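Local coordinates for protein xylan esterase 1 (PDB 3FCY) that probably removes acetyl groups from xylan and related acetylated substrates as a carbohydrate esterase of the alpha/beta-hydrolase fold, at residues Y83-T88 against A97-P102; G134-A139 against M192-V197; P45-F50 against V270-G275; S235-V240 against Y276-N281. All coordinates share one frame; numbering follows the deposited sequence.

Contact 1. Residues Y83-T88 against A97-P102; sequences YDLYFT and AKYIKP
Y83 and Y99 form a hydrogen-bonded antiparallel pair, with Y83 N to Y99 O at 2.7 Å and nearly straight at 171°, answered by the more bent bond from Y99 N to Y83 O. L85 and A97 make the second such pair, joined by L85 N to A97 O at 2.8 Å and A97 N to L85 O at 2.9 Å; D84 and K98 face each other between them as the non-hydrogen-bonded pair. The axes of these short segments come within 4.7 Å but run at 130°, well off antiparallel. This is the beta hairpin of strands 80-88 and 94-102, part of the antiparallel end of the mixed alpha/beta-hydrolase sheet. On one face the Y83 and Y99 side chains lie alongside each other, with CD2 of Y83 3.8 Å from CD2 of Y99 and the ring planes inclined at 36°. L85 stands on the same face, its CB 4.1 Å from CB of Y99. Beside them A97 is small enough to let V138 of the next strand close in. On the other face a water accepts from K98 NZ and donates to D84 OD2 at 3.0 Å; H96 also binds that carboxylate, while S121 and G122 hold the lysine.

Contact 2. Residues G134-A139 against M192-V197; sequences GFTVVA and MNMPEV
The hydroxyl of T136 donates a hydrogen bond to E196, tying the start of strand 136-140 in the alpha/beta-hydrolase sheet to a type I beta turn, M194 to V197, in the loop after helix 176-192. The polar part is this one bond: T136 OG1 lies 2.9 Å from E196 OE2, which accepts on its anti lone pair, the one turned away from the other carboxylate oxygen. The two side chains are nearly perpendicular. The glutamate folds back, with CG lodged between its backbone N and carbonyl carbon (chi1 84°) and a second bend at chi2, and its CG comes to 3.2 Å from T136 OG1. Y99 of the neighbouring strand also hydrogen-bonds to OE2, so two hydroxyls satisfy one buried oxygen. With an alanine in place of this glutamate, the hydroxyls of T136 and Y99 would probably be left without their shared acceptor. The apolar part suits threonine's other branch: CG2 of T136 lies 4.3 Å from SD of M194, whose long, flexible chain reaches from the turn toward the sheet. Further along the strand, V138 CG2 meets CE of M194 at 4.4 Å, and V197 CG2 lies 4.1 Å from CB of T136.

Contact 3. Residues P45-F50 against V270-G275; sequences PCPEDF and VFTKLG
The end of helix 267-274 is met by the loop that leads into helix 50-62, and P45 and P47 of that loop lie against T272 and G275. No hydrogen bond joins the two segments; the fit is one of shape. P47 makes the tightest approach, its CG 3.0 Å from the carbonyl O of T272, and its CD reaches the backbone of G275, 3.7 Å from G275 C. Proline suits this place because its ring is compact and it has no N-H needing a partner. The P47 ring and the T272 methyl pass alongside, running opposite ways, with T272 CG2 4.0 Å from P47 CG. Were P47 an alanine, losing the ring's CG and CD would probably leave a gap beside T272 O and G275 and let the loop backbone turn more freely. P45 lies across T272, its CB 3.7 Å from OG1 of T272. That hydroxyl stands anti to its own carbonyl carbon (chi1 -65°); its hydrogen bond goes back to N268 O, one turn earlier in the helix, while P45 merely packs against it. The ring of P45 reaches on to F271, CD to CB at 4.1 Å. At G275 the absence of a side chain matters: a CB would clash with P45 O and P47 CD, whereas CA can form a C-H...O contact with P45 O at 3.5 Å. F50 turns the edge of its ring to G275 O, with CE1 3.4 Å away. A type I turn from P47 to F50 leads into helix 50-62, so the contact joins the N-terminal part of this alpha/beta hydrolase to the helical region around 267-274.

Contact 4. Residues S235-V240 against Y276-N281; sequences SDYKRV and YIDVKN
D278 receives the backbone N-H of D236 on its OD1 at 2.8 Å, almost straight at 173°. D278 is also the N-cap of the short, weakly bonded helix about 279-281, its carboxylate accepting from K280 N on OD1 at 3.0 Å. The two N-H groups come from opposite faces of the carboxylate plane, so OD1 is gripped from both sides. Aspartate fits because its short chain, with CG anti to the backbone N (chi1 -178°), can cap its own helix while accepting from the neighbouring segment. Beside it S235 packs its CB tightly on V279 CG2 at 3.4 Å. From the first turn of helix 237-242, Y237 reaches across I277, and its OH donates to I277 O at 2.8 Å from above the carbonyl plane. Further out, the other oxygen of D278, OD2, forms a salt bridge with K280 NZ at 2.9 Å, and that positive charge probably steadies the buried carboxylate. K280 NZ also bonds to N281 OD1 and N44 O. The S235 hydroxyl bonds to T305 of helix 303-310, and the D236 carboxylate is held by the hydroxyl of Y40 and the backbone N-H groups of T43 and N44. The lysine chain passes this carboxylate, K280 CE lying 3.8 Å from D236 OD1.

Overall arrangement
The four contacts form two touching pairs on opposite sides of the chain's centre. Contacts 1 and 2 share the sheet, in which strands 94-102 and 136-140 are neighbours, and their centres lie 10 Å apart; contact 1 is partly buried and contact 2 buried. Contacts 3 and 4 are both buried, 9 Å apart between centres, and join helices and loops, with helices 267-274 and 279-282 consecutive in the chain; D49 to Y276 and G275 to N281 hydrogen bonds link them. Regular backbone pairing dominates contact 1, a hydroxyl-carboxylate bond contact 2, proline and glycine shape contact 3, and carboxylate capping with a salt bridge contact 4, nearest the predicted catalytic serine, S208.

Contact 1. Residues Y83-T88 against A97-P102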
loop_
_atom_site.group_PDB
_atom_site.type_symbol
_atom_site.label_atom_id
_atom_site.label_comp_id
_atom_site.label_asym_id
_atom_site.label_seq_id
_atom_site.Cartn_x
_atom_site.Cartn_y
_atom_site.Cartn_z
ATOM N N TYR A 83 33.940 -27.096 5.097
ATOM C CA TYR A 83 34.785 -26.635 4.000
ATOM C C TYR A 83 34.050 -25.786 2.975
ATOM O O TYR A 83 32.856 -25.982 2.712
ATOM C CB TYR A 83 35.369 -27.827 3.234
ATOM C CG TYR A 83 36.215 -28.783 4.038
ATOM C CD1 TYR A 83 37.461 -28.397 4.532
ATOM C CD2 TYR A 83 35.785 -30.088 4.273
ATOM C CE1 TYR A 83 38.261 -29.294 5.239
ATOM C CE2 TYR A 83 36.575 -30.991 4.974
ATOM C CZ TYR A 83 37.810 -30.588 5.455
ATOM O OH TYR A 83 38.593 -31.479 6.155
ATOM N N ASP A 84 34.786 -24.848 2.390
ATOM C CA ASP A 84 34.266 -24.024 1.318
ATOM C C ASP A 84 34.771 -24.792 0.103
ATOM O O ASP A 84 35.981 -24.954 -0.083
ATOM C CB ASP A 84 34.870 -22.621 1.366
ATOM C CG ASP A 84 34.181 -21.732 2.375
ATOM O OD1 ASP A 84 34.873 -21.112 3.203
ATOM O OD2 ASP A 84 32.935 -21.654 2.335
ATOM N N LEU A 85 33.843 -25.305 -0.697
ATOM C CA LEU A 85 34.199 -26.082 -1.868
ATOM C C LEU A 85 34.056 -25.261 -3.147
ATOM O O LEU A 85 33.061 -24.561 -3.339
ATOM C CB LEU A 85 33.316 -27.335 -1.937
ATOM C CG LEU A 85 33.528 -28.341 -3.075
ATOM C CD1 LEU A 85 32.864 -29.668 -2.705
ATOM C CD2 LEU A 85 32.962 -27.801 -4.373
ATOM N N TYR A 86 35.064 -25.345 -4.011
ATOM C CA TYR A 86 35.043 -24.626 -5.278
ATOM C C TYR A 86 35.330 -25.573 -6.425
ATOM O O TYR A 86 36.205 -26.430 -6.327
ATOM C CB TYR A 86 36.095 -23.516 -5.306
ATOM C CG TYR A 86 35.985 -22.528 -4.178
ATOM C CD1 TYR A 86 36.544 -22.807 -2.932
ATOM C CD2 TYR A 86 35.322 -21.312 -4.350
ATOM C CE1 TYR A 86 36.450 -21.904 -1.883
ATOM C CE2 TYR A 86 35.220 -20.398 -3.305
ATOM C CZ TYR A 86 35.787 -20.703 -2.075
ATOM O OH TYR A 86 35.694 -19.817 -1.034
ATOM N N PHE A 87 34.582 -25.425 -7.508
ATOM C CA PHE A 87 34.801 -26.247 -8.686
ATOM C C PHE A 87 34.512 -25.411 -9.921
ATOM O O PHE A 87 33.776 -24.427 -9.859
ATOM C CB PHE A 87 33.922 -27.503 -8.670
ATOM C CG PHE A 87 32.451 -27.234 -8.839
ATOM C CD1 PHE A 87 31.659 -26.888 -7.749
ATOM C CD2 PHE A 87 31.852 -27.365 -10.088
ATOM C CE1 PHE A 87 30.288 -26.683 -7.901
ATOM C CE2 PHE A 87 30.481 -27.160 -10.249
ATOM C CZ PHE A 87 29.698 -26.820 -9.154
ATOM N N THR A 88 35.112 -25.786 -11.042
ATOM C CA THR A 88 34.898 -25.050 -12.276
ATOM C C THR A 88 33.748 -25.661 -13.068
ATOM O O THR A 88 33.730 -26.864 -13.323
ATOM C CB THR A 88 36.180 -25.044 -13.139
ATOM O OG1 THR A 88 37.240 -24.418 -12.401
ATOM C CG2 THR A 88 35.952 -24.285 -14.435
ATOM N N ALA A 97 30.259 -23.720 -3.017
ATOM C CA ALA A 97 29.258 -24.425 -2.232
ATOM C C ALA A 97 29.822 -24.718 -0.853
ATOM O O ALA A 97 31.015 -25.004 -0.709
ATOM C CB ALA A 97 28.866 -25.738 -2.915
ATOM N N LYS A 98 28.970 -24.615 0.162
ATOM C CA LYS A 98 29.381 -24.941 1.516
ATOM C C LYS A 98 29.425 -26.462 1.512
ATOM O O LYS A 98 28.642 -27.098 0.811
ATOM C CB LYS A 98 28.350 -24.452 2.543
ATOM C CG LYS A 98 28.427 -22.963 2.864
ATOM C CD LYS A 98 27.389 -22.582 3.922
ATOM C CE LYS A 98 27.646 -21.190 4.480
ATOM N NZ LYS A 98 27.646 -20.148 3.417
ATOM N N TYR A 99 30.334 -27.041 2.286
ATOM C CA TYR A 99 30.475 -28.494 2.351
ATOM C C TYR A 99 30.775 -28.907 3.786
ATOM O O TYR A 99 31.827 -28.571 4.334
ATOM C CB TYR A 99 31.593 -28.938 1.394
ATOM C CG TYR A 99 32.076 -30.373 1.522
ATOM C CD1 TYR A 99 31.188 -31.427 1.739
ATOM C CD2 TYR A 99 33.430 -30.678 1.364
ATOM C CE1 TYR A 99 31.638 -32.757 1.790
ATOM C CE2 TYR A 99 33.889 -31.994 1.409
ATOM C CZ TYR A 99 32.989 -33.027 1.621
ATOM O OH TYR A 99 33.453 -34.326 1.644
ATOM N N ILE A 100 29.827 -29.615 4.395
ATOM C CA ILE A 100 29.969 -30.072 5.771
ATOM C C ILE A 100 30.011 -31.596 5.791
ATOM O O ILE A 100 29.096 -32.268 5.310
ATOM C CB ILE A 100 28.799 -29.591 6.648
ATOM C CG1 ILE A 100 28.586 -28.085 6.451
ATOM C CG2 ILE A 100 29.098 -29.889 8.110
ATOM C CD1 ILE A 100 27.344 -27.540 7.139
ATOM N N LYS A 101 31.086 -32.129 6.357
ATOM C CA LYS A 101 31.295 -33.565 6.428
ATOM C C LYS A 101 31.330 -34.020 7.882
ATOM O O LYS A 101 32.147 -33.542 8.671
ATOM C CB LYS A 101 32.617 -33.910 5.737
ATOM C CG LYS A 101 32.970 -35.376 5.709
ATOM C CD LYS A 101 34.360 -35.567 5.118
ATOM C CE LYS A 101 34.778 -37.029 5.149
ATOM N NZ LYS A 101 36.160 -37.207 4.618
ATOM N N PRO A 102 30.436 -34.948 8.257
ATOM C CA PRO A 102 30.413 -35.434 9.638
ATOM C C PRO A 102 31.660 -36.257 9.951
ATOM O O PRO A 102 32.191 -36.951 9.080
ATOM C CB PRO A 102 29.136 -36.273 9.684
ATOM C CG PRO A 102 29.062 -36.834 8.295
ATOM C CD PRO A 102 29.426 -35.641 7.434
HETATM O O HOH W 1 30.498 -20.000 2.914
#

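Contact 2. Residues G134-A139 against M192-V197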
loop_
_atom_site.group_PDB
_atom_site.type_symbol
_atom_site.label_atom_id
_atom_site.label_comp_id
_atom_site.label_asym_id
_atom_site.label_seq_id
_atom_site.Cartn_x
_atom_site.Cartn_y
_atom_site.Cartn_z
ATOM N N GLY A 134 23.878 -37.720 10.393
ATOM C CA GLY A 134 24.983 -38.416 9.751
ATOM C C GLY A 134 25.170 -38.132 8.271
ATOM O O GLY A 134 25.958 -38.804 7.605
ATOM N N PHE A 135 24.449 -37.142 7.752
ATOM C CA PHE A 135 24.549 -36.772 6.342
ATOM C C PHE A 135 25.712 -35.832 6.075
ATOM O O PHE A 135 26.145 -35.095 6.961
ATOM C CB PHE A 135 23.310 -36.002 5.871
ATOM C CG PHE A 135 22.150 -36.852 5.453
ATOM C CD1 PHE A 135 21.457 -36.546 4.282
ATOM C CD2 PHE A 135 21.684 -37.889 6.256
ATOM C CE1 PHE A 135 20.309 -37.256 3.917
ATOM C CE2 PHE A 135 20.536 -38.609 5.903
ATOM C CZ PHE A 135 19.847 -38.287 4.729
ATOM N N THR A 136 26.211 -35.870 4.842
ATOM C CA THR A 136 27.217 -34.922 4.402
ATOM C C THR A 136 26.245 -33.899 3.815
ATOM O O THR A 136 25.268 -34.286 3.164
ATOM C CB THR A 136 28.113 -35.479 3.272
ATOM O OG1 THR A 136 29.269 -36.093 3.845
ATOM C CG2 THR A 136 28.565 -34.358 2.329
ATOM N N VAL A 137 26.468 -32.612 4.065
ATOM C CA VAL A 137 25.564 -31.593 3.537
ATOM C C VAL A 137 26.306 -30.579 2.674
ATOM O O VAL A 137 27.344 -30.046 3.076
ATOM C CB VAL A 137 24.827 -30.836 4.676
ATOM C CG1 VAL A 137 23.903 -29.760 4.088
ATOM C CG2 VAL A 137 24.018 -31.821 5.515
ATOM N N VAL A 138 25.760 -30.324 1.490
ATOM C CA VAL A 138 26.346 -29.378 0.547
ATOM C C VAL A 138 25.287 -28.349 0.151
ATOM O O VAL A 138 24.137 -28.701 -0.094
ATOM C CB VAL A 138 26.846 -30.104 -0.730
ATOM C CG1 VAL A 138 27.492 -29.107 -1.685
ATOM C CG2 VAL A 138 27.842 -31.196 -0.352
ATOM N N ALA A 139 25.677 -27.078 0.110
ATOM C CA ALA A 139 24.765 -25.995 -0.263
ATOM C C ALA A 139 25.472 -25.120 -1.295
ATOM O O ALA A 139 26.403 -24.386 -0.963
ATOM C CB ALA A 139 24.392 -25.173 0.964
ATOM N N MET A 192 28.673 -37.269 -5.417
ATOM C CA MET A 192 28.598 -38.722 -5.514
ATOM C C MET A 192 29.989 -39.371 -5.571
ATOM O O MET A 192 30.128 -40.573 -5.327
ATOM C CB MET A 192 27.767 -39.125 -6.743
ATOM C CG MET A 192 26.285 -38.762 -6.631
ATOM S SD MET A 192 25.316 -39.065 -8.141
ATOM C CE MET A 192 23.645 -38.775 -7.555
ATOM N N ASN A 193 31.013 -38.580 -5.884
ATOM C CA ASN A 193 32.380 -39.099 -5.946
ATOM C C ASN A 193 33.158 -38.856 -4.658
ATOM O O ASN A 193 34.322 -39.237 -4.561
ATOM C CB ASN A 193 33.163 -38.484 -7.115
ATOM C CG ASN A 193 32.906 -39.195 -8.430
ATOM O OD1 ASN A 193 32.795 -40.421 -8.472
ATOM N ND2 ASN A 193 32.829 -38.431 -9.516
ATOM N N MET A 194 32.531 -38.215 -3.676
ATOM C CA MET A 194 33.217 -37.960 -2.415
ATOM C C MET A 194 33.420 -39.305 -1.718
ATOM O O MET A 194 32.554 -40.179 -1.768
ATOM C CB MET A 194 32.394 -37.019 -1.526
ATOM C CG MET A 194 32.133 -35.645 -2.137
ATOM S SD MET A 194 31.114 -34.571 -1.083
ATOM C CE MET A 194 31.677 -32.933 -1.606
ATOM N N PRO A 195 34.571 -39.488 -1.064
ATOM C CA PRO A 195 34.861 -40.745 -0.371
ATOM C C PRO A 195 33.867 -41.177 0.715
ATOM O O PRO A 195 33.608 -42.371 0.862
ATOM C CB PRO A 195 36.273 -40.521 0.173
ATOM C CG PRO A 195 36.330 -39.031 0.364
ATOM C CD PRO A 195 35.670 -38.525 -0.887
ATOM N N GLU A 196 33.310 -40.224 1.462
ATOM C CA GLU A 196 32.363 -40.551 2.534
ATOM C C GLU A 196 30.914 -40.641 2.057
ATOM O O GLU A 196 30.009 -40.938 2.841
ATOM C CB GLU A 196 32.445 -39.517 3.669
ATOM C CG GLU A 196 31.617 -38.240 3.449
ATOM C CD GLU A 196 32.271 -37.241 2.506
ATOM O OE1 GLU A 196 33.279 -37.597 1.860
ATOM O OE2 GLU A 196 31.766 -36.096 2.404
ATOM N N VAL A 197 30.696 -40.405 0.770
ATOM C CA VAL A 197 29.345 -40.429 0.225
ATOM C C VAL A 197 28.975 -41.672 -0.586
ATOM O O VAL A 197 29.692 -42.058 -1.514
ATOM C CB VAL A 197 29.101 -39.194 -0.677
ATOM C CG1 VAL A 197 27.722 -39.276 -1.303
ATOM C CG2 VAL A 197 29.247 -37.910 0.138
#

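Contact 3. Residues P45-F50 against V270-G275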
loop_
_atom_site.group_PDB
_atom_site.type_symbol
_atom_site.label_atom_id
_atom_site.label_comp_id
_atom_site.label_asym_id
_atom_site.label_seq_id
_atom_site.Cartn_x
_atom_site.Cartn_y
_atom_site.Cartn_z
ATOM N N PRO A 45 5.386 -23.770 -23.894
ATOM C CA PRO A 45 5.837 -24.726 -24.908
ATOM C C PRO A 45 7.152 -25.409 -24.541
ATOM O O PRO A 45 7.847 -24.996 -23.611
ATOM C CB PRO A 45 5.979 -23.863 -26.162
ATOM C CG PRO A 45 4.981 -22.762 -25.938
ATOM C CD PRO A 45 5.197 -22.434 -24.483
ATOM N N CYS A 46 7.474 -26.465 -25.279
ATOM C CA CYS A 46 8.707 -27.215 -25.081
ATOM C C CYS A 46 9.373 -27.321 -26.447
ATOM O O CYS A 46 8.795 -27.869 -27.382
ATOM C CB CYS A 46 8.407 -28.614 -24.542
ATOM S SG CYS A 46 9.886 -29.592 -24.185
ATOM N N PRO A 47 10.596 -26.786 -26.585
ATOM C CA PRO A 47 11.292 -26.851 -27.873
ATOM C C PRO A 47 11.314 -28.271 -28.437
ATOM O O PRO A 47 11.394 -29.245 -27.687
ATOM C CB PRO A 47 12.691 -26.346 -27.534
ATOM C CG PRO A 47 12.434 -25.378 -26.417
ATOM C CD PRO A 47 11.434 -26.128 -25.567
ATOM N N GLU A 48 11.240 -28.379 -29.759
ATOM C CA GLU A 48 11.262 -29.680 -30.415
ATOM C C GLU A 48 12.596 -30.384 -30.245
ATOM O O GLU A 48 12.662 -31.610 -30.265
ATOM C CB GLU A 48 10.948 -29.528 -31.902
ATOM C CG GLU A 48 9.474 -29.677 -32.211
ATOM C CD GLU A 48 8.935 -31.019 -31.754
ATOM O OE1 GLU A 48 9.406 -32.057 -32.268
ATOM O OE2 GLU A 48 8.046 -31.036 -30.875
ATOM N N ASP A 49 13.660 -29.606 -30.074
ATOM C CA ASP A 49 14.995 -30.167 -29.898
ATOM C C ASP A 49 15.412 -30.115 -28.430
ATOM O O ASP A 49 16.603 -30.101 -28.114
ATOM C CB ASP A 49 15.998 -29.388 -30.755
ATOM C CG ASP A 49 16.132 -27.935 -30.322
ATOM O OD1 ASP A 49 15.113 -27.344 -29.903
ATOM O OD2 ASP A 49 17.249 -27.382 -30.411
ATOM N N PHE A 50 14.422 -30.096 -27.541
ATOM C CA PHE A 50 14.665 -30.040 -26.099
ATOM C C PHE A 50 15.686 -31.086 -25.654
ATOM O O PHE A 50 16.669 -30.766 -24.983
ATOM C CB PHE A 50 13.355 -30.258 -25.328
ATOM C CG PHE A 50 13.490 -30.078 -23.837
ATOM C CD1 PHE A 50 13.457 -28.807 -23.269
ATOM C CD2 PHE A 50 13.685 -31.176 -23.005
ATOM C CE1 PHE A 50 13.619 -28.631 -21.895
ATOM C CE2 PHE A 50 13.849 -31.011 -21.623
ATOM C CZ PHE A 50 13.816 -29.736 -21.071
ATOM N N VAL A 270 9.563 -16.493 -27.912
ATOM C CA VAL A 270 10.115 -16.151 -26.609
ATOM C C VAL A 270 9.819 -17.246 -25.587
ATOM O O VAL A 270 10.729 -17.756 -24.933
ATOM C CB VAL A 270 9.547 -14.805 -26.100
ATOM C CG1 VAL A 270 9.993 -14.551 -24.665
ATOM C CG2 VAL A 270 10.030 -13.675 -26.999
ATOM N N PHE A 271 8.547 -17.611 -25.457
ATOM C CA PHE A 271 8.178 -18.642 -24.498
ATOM C C PHE A 271 8.695 -20.026 -24.872
ATOM O O PHE A 271 8.952 -20.845 -23.995
ATOM C CB PHE A 271 6.664 -18.663 -24.292
ATOM C CG PHE A 271 6.164 -17.536 -23.433
ATOM C CD1 PHE A 271 5.407 -16.502 -23.978
ATOM C CD2 PHE A 271 6.479 -17.493 -22.078
ATOM C CE1 PHE A 271 4.974 -15.440 -23.183
ATOM C CE2 PHE A 271 6.051 -16.434 -21.275
ATOM C CZ PHE A 271 5.298 -15.406 -21.829
ATOM N N THR A 272 8.858 -20.288 -26.165
ATOM C CA THR A 272 9.377 -21.582 -26.598
ATOM C C THR A 272 10.836 -21.668 -26.171
ATOM O O THR A 272 11.293 -22.700 -25.681
ATOM C CB THR A 272 9.292 -21.752 -28.135
ATOM O OG1 THR A 272 7.915 -21.776 -28.537
ATOM C CG2 THR A 272 9.964 -23.047 -28.571
ATOM N N LYS A 273 11.566 -20.574 -26.357
ATOM C CA LYS A 273 12.969 -20.533 -25.974
ATOM C C LYS A 273 13.096 -20.688 -24.459
ATOM O O LYS A 273 14.003 -21.369 -23.968
ATOM C CB LYS A 273 13.600 -19.223 -26.434
ATOM C CG LYS A 273 15.111 -19.224 -26.375
ATOM C CD LYS A 273 15.672 -18.054 -27.162
ATOM C CE LYS A 273 17.191 -18.057 -27.164
ATOM N NZ LYS A 273 17.712 -16.928 -27.983
ATOM N N LEU A 274 12.184 -20.062 -23.718
ATOM C CA LEU A 274 12.195 -20.176 -22.259
ATOM C C LEU A 274 11.875 -21.626 -21.886
ATOM O O LEU A 274 12.121 -22.067 -20.762
ATOM C CB LEU A 274 11.158 -19.235 -21.634
ATOM C CG LEU A 274 11.472 -17.732 -21.672
ATOM C CD1 LEU A 274 10.290 -16.946 -21.129
ATOM C CD2 LEU A 274 12.725 -17.444 -20.859
ATOM N N GLY A 275 11.321 -22.359 -22.845
ATOM C CA GLY A 275 10.984 -23.753 -22.616
ATOM C C GLY A 275 12.208 -24.590 -22.297
ATOM O O GLY A 275 12.107 -25.626 -21.638
#

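Contact 4. Residues S235-V240 against Y276-N281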
loop_
_atom_site.group_PDB
_atom_site.type_symbol
_atom_site.label_atom_id
_atom_site.label_comp_id
_atom_site.label_asym_id
_atom_site.label_seq_id
_atom_site.Cartn_x
_atom_site.Cartn_y
_atom_site.Cartn_z
ATOM N N SER A 235 9.072 -22.568 -13.512
ATOM C CA SER A 235 8.214 -23.559 -14.134
ATOM C C SER A 235 6.998 -22.982 -14.845
ATOM O O SER A 235 6.309 -22.116 -14.306
ATOM C CB SER A 235 7.737 -24.557 -13.074
ATOM O OG SER A 235 6.748 -25.436 -13.588
ATOM N N ASP A 236 6.750 -23.453 -16.066
ATOM C CA ASP A 236 5.563 -23.042 -16.807
ATOM C C ASP A 236 5.449 -21.520 -16.957
ATOM O O ASP A 236 4.424 -20.929 -16.628
ATOM C CB ASP A 236 4.352 -23.604 -16.055
ATOM C CG ASP A 236 3.140 -23.805 -16.934
ATOM O OD1 ASP A 236 3.252 -23.736 -18.174
ATOM O OD2 ASP A 236 2.063 -24.052 -16.360
ATOM N N TYR A 237 6.505 -20.897 -17.471
ATOM C CA TYR A 237 6.551 -19.444 -17.653
ATOM C C TYR A 237 5.298 -18.821 -18.268
ATOM O O TYR A 237 4.725 -17.898 -17.696
ATOM C CB TYR A 237 7.783 -19.072 -18.485
ATOM C CG TYR A 237 9.085 -19.508 -17.844
ATOM C CD1 TYR A 237 9.531 -18.933 -16.649
ATOM C CD2 TYR A 237 9.861 -20.514 -18.417
ATOM C CE1 TYR A 237 10.716 -19.356 -16.044
ATOM C CE2 TYR A 237 11.044 -20.942 -17.822
ATOM C CZ TYR A 237 11.465 -20.362 -16.639
ATOM O OH TYR A 237 12.630 -20.801 -16.062
ATOM N N LYS A 238 4.874 -19.327 -19.423
ATOM C CA LYS A 238 3.690 -18.805 -20.112
ATOM C C LYS A 238 2.453 -18.739 -19.211
ATOM O O LYS A 238 1.668 -17.785 -19.284
ATOM C CB LYS A 238 3.390 -19.666 -21.344
ATOM C CG LYS A 238 2.159 -19.250 -22.167
ATOM C CD LYS A 238 2.408 -17.995 -22.991
ATOM C CE LYS A 238 1.392 -17.846 -24.130
ATOM N NZ LYS A 238 -0.029 -17.755 -23.677
ATOM N N ARG A 239 2.276 -19.750 -18.367
ATOM C CA ARG A 239 1.135 -19.790 -17.458
ATOM C C ARG A 239 1.161 -18.590 -16.514
ATOM O O ARG A 239 0.141 -17.939 -16.293
ATOM C CB ARG A 239 1.148 -21.087 -16.643
ATOM C CG ARG A 239 0.060 -21.174 -15.584
ATOM C CD ARG A 239 -1.338 -21.108 -16.185
ATOM N NE ARG A 239 -2.358 -21.288 -15.157
ATOM C CZ ARG A 239 -3.664 -21.134 -15.353
ATOM N NH1 ARG A 239 -4.125 -20.798 -16.552
ATOM N NH2 ARG A 239 -4.513 -21.312 -14.347
ATOM N N VAL A 240 2.332 -18.309 -15.954
ATOM C CA VAL A 240 2.489 -17.177 -15.044
ATOM C C VAL A 240 2.039 -15.891 -15.741
ATOM O O VAL A 240 1.315 -15.077 -15.169
ATOM C CB VAL A 240 3.966 -17.006 -14.613
ATOM C CG1 VAL A 240 4.107 -15.793 -13.695
ATOM C CG2 VAL A 240 4.458 -18.265 -13.914
ATOM N N TYR A 276 13.373 -24.146 -22.758
ATOM C CA TYR A 276 14.616 -24.866 -22.501
ATOM C C TYR A 276 14.959 -24.906 -21.019
ATOM O O TYR A 276 15.616 -25.843 -20.553
ATOM C CB TYR A 276 15.783 -24.220 -23.249
ATOM C CG TYR A 276 15.784 -24.463 -24.737
ATOM C CD1 TYR A 276 15.884 -25.758 -25.255
ATOM C CD2 TYR A 276 15.712 -23.399 -25.630
ATOM C CE1 TYR A 276 15.917 -25.981 -26.634
ATOM C CE2 TYR A 276 15.740 -23.610 -27.005
ATOM C CZ TYR A 276 15.844 -24.902 -27.500
ATOM O OH TYR A 276 15.872 -25.100 -28.861
ATOM N N ILE A 277 14.527 -23.887 -20.281
ATOM C CA ILE A 277 14.819 -23.825 -18.856
ATOM C C ILE A 277 13.564 -23.877 -17.996
ATOM O O ILE A 277 13.532 -23.343 -16.885
ATOM C CB ILE A 277 15.641 -22.557 -18.509
ATOM C CG1 ILE A 277 14.881 -21.295 -18.930
ATOM C CG2 ILE A 277 16.995 -22.618 -19.215
ATOM C CD1 ILE A 277 15.578 -20.004 -18.537
ATOM N N ASP A 278 12.532 -24.523 -18.531
ATOM C CA ASP A 278 11.260 -24.695 -17.837
ATOM C C ASP A 278 11.362 -26.062 -17.163
ATOM O O ASP A 278 11.300 -27.092 -17.845
ATOM C CB ASP A 278 10.113 -24.700 -18.856
ATOM C CG ASP A 278 8.747 -24.823 -18.207
ATOM O OD1 ASP A 278 8.675 -25.255 -17.040
ATOM O OD2 ASP A 278 7.739 -24.498 -18.872
ATOM N N VAL A 279 11.523 -26.084 -15.841
ATOM C CA VAL A 279 11.659 -27.353 -15.126
ATOM C C VAL A 279 10.528 -28.349 -15.357
ATOM O O VAL A 279 10.726 -29.558 -15.205
ATOM C CB VAL A 279 11.827 -27.149 -13.596
ATOM C CG1 VAL A 279 13.120 -26.402 -13.319
ATOM C CG2 VAL A 279 10.627 -26.408 -13.017
ATOM N N LYS A 280 9.347 -27.865 -15.731
ATOM C CA LYS A 280 8.244 -28.784 -15.973
ATOM C C LYS A 280 8.583 -29.651 -17.185
ATOM O O LYS A 280 8.018 -30.731 -17.352
ATOM C CB LYS A 280 6.934 -28.026 -16.222
ATOM C CG LYS A 280 6.624 -27.775 -17.687
ATOM C CD LYS A 280 5.302 -27.057 -17.864
ATOM C CE LYS A 280 4.920 -26.981 -19.332
ATOM N NZ LYS A 280 6.025 -26.429 -20.165
ATOM N N ASN A 281 9.504 -29.180 -18.027
ATOM C CA ASN A 281 9.900 -29.939 -19.214
ATOM C C ASN A 281 10.986 -30.963 -18.886
ATOM O O ASN A 281 11.077 -32.011 -19.525
ATOM C CB ASN A 281 10.400 -29.010 -20.329
ATOM C CG ASN A 281 9.289 -28.161 -20.940
ATOM O OD1 ASN A 281 8.125 -28.557 -20.959
ATOM N ND2 ASN A 281 9.654 -26.994 -21.461
#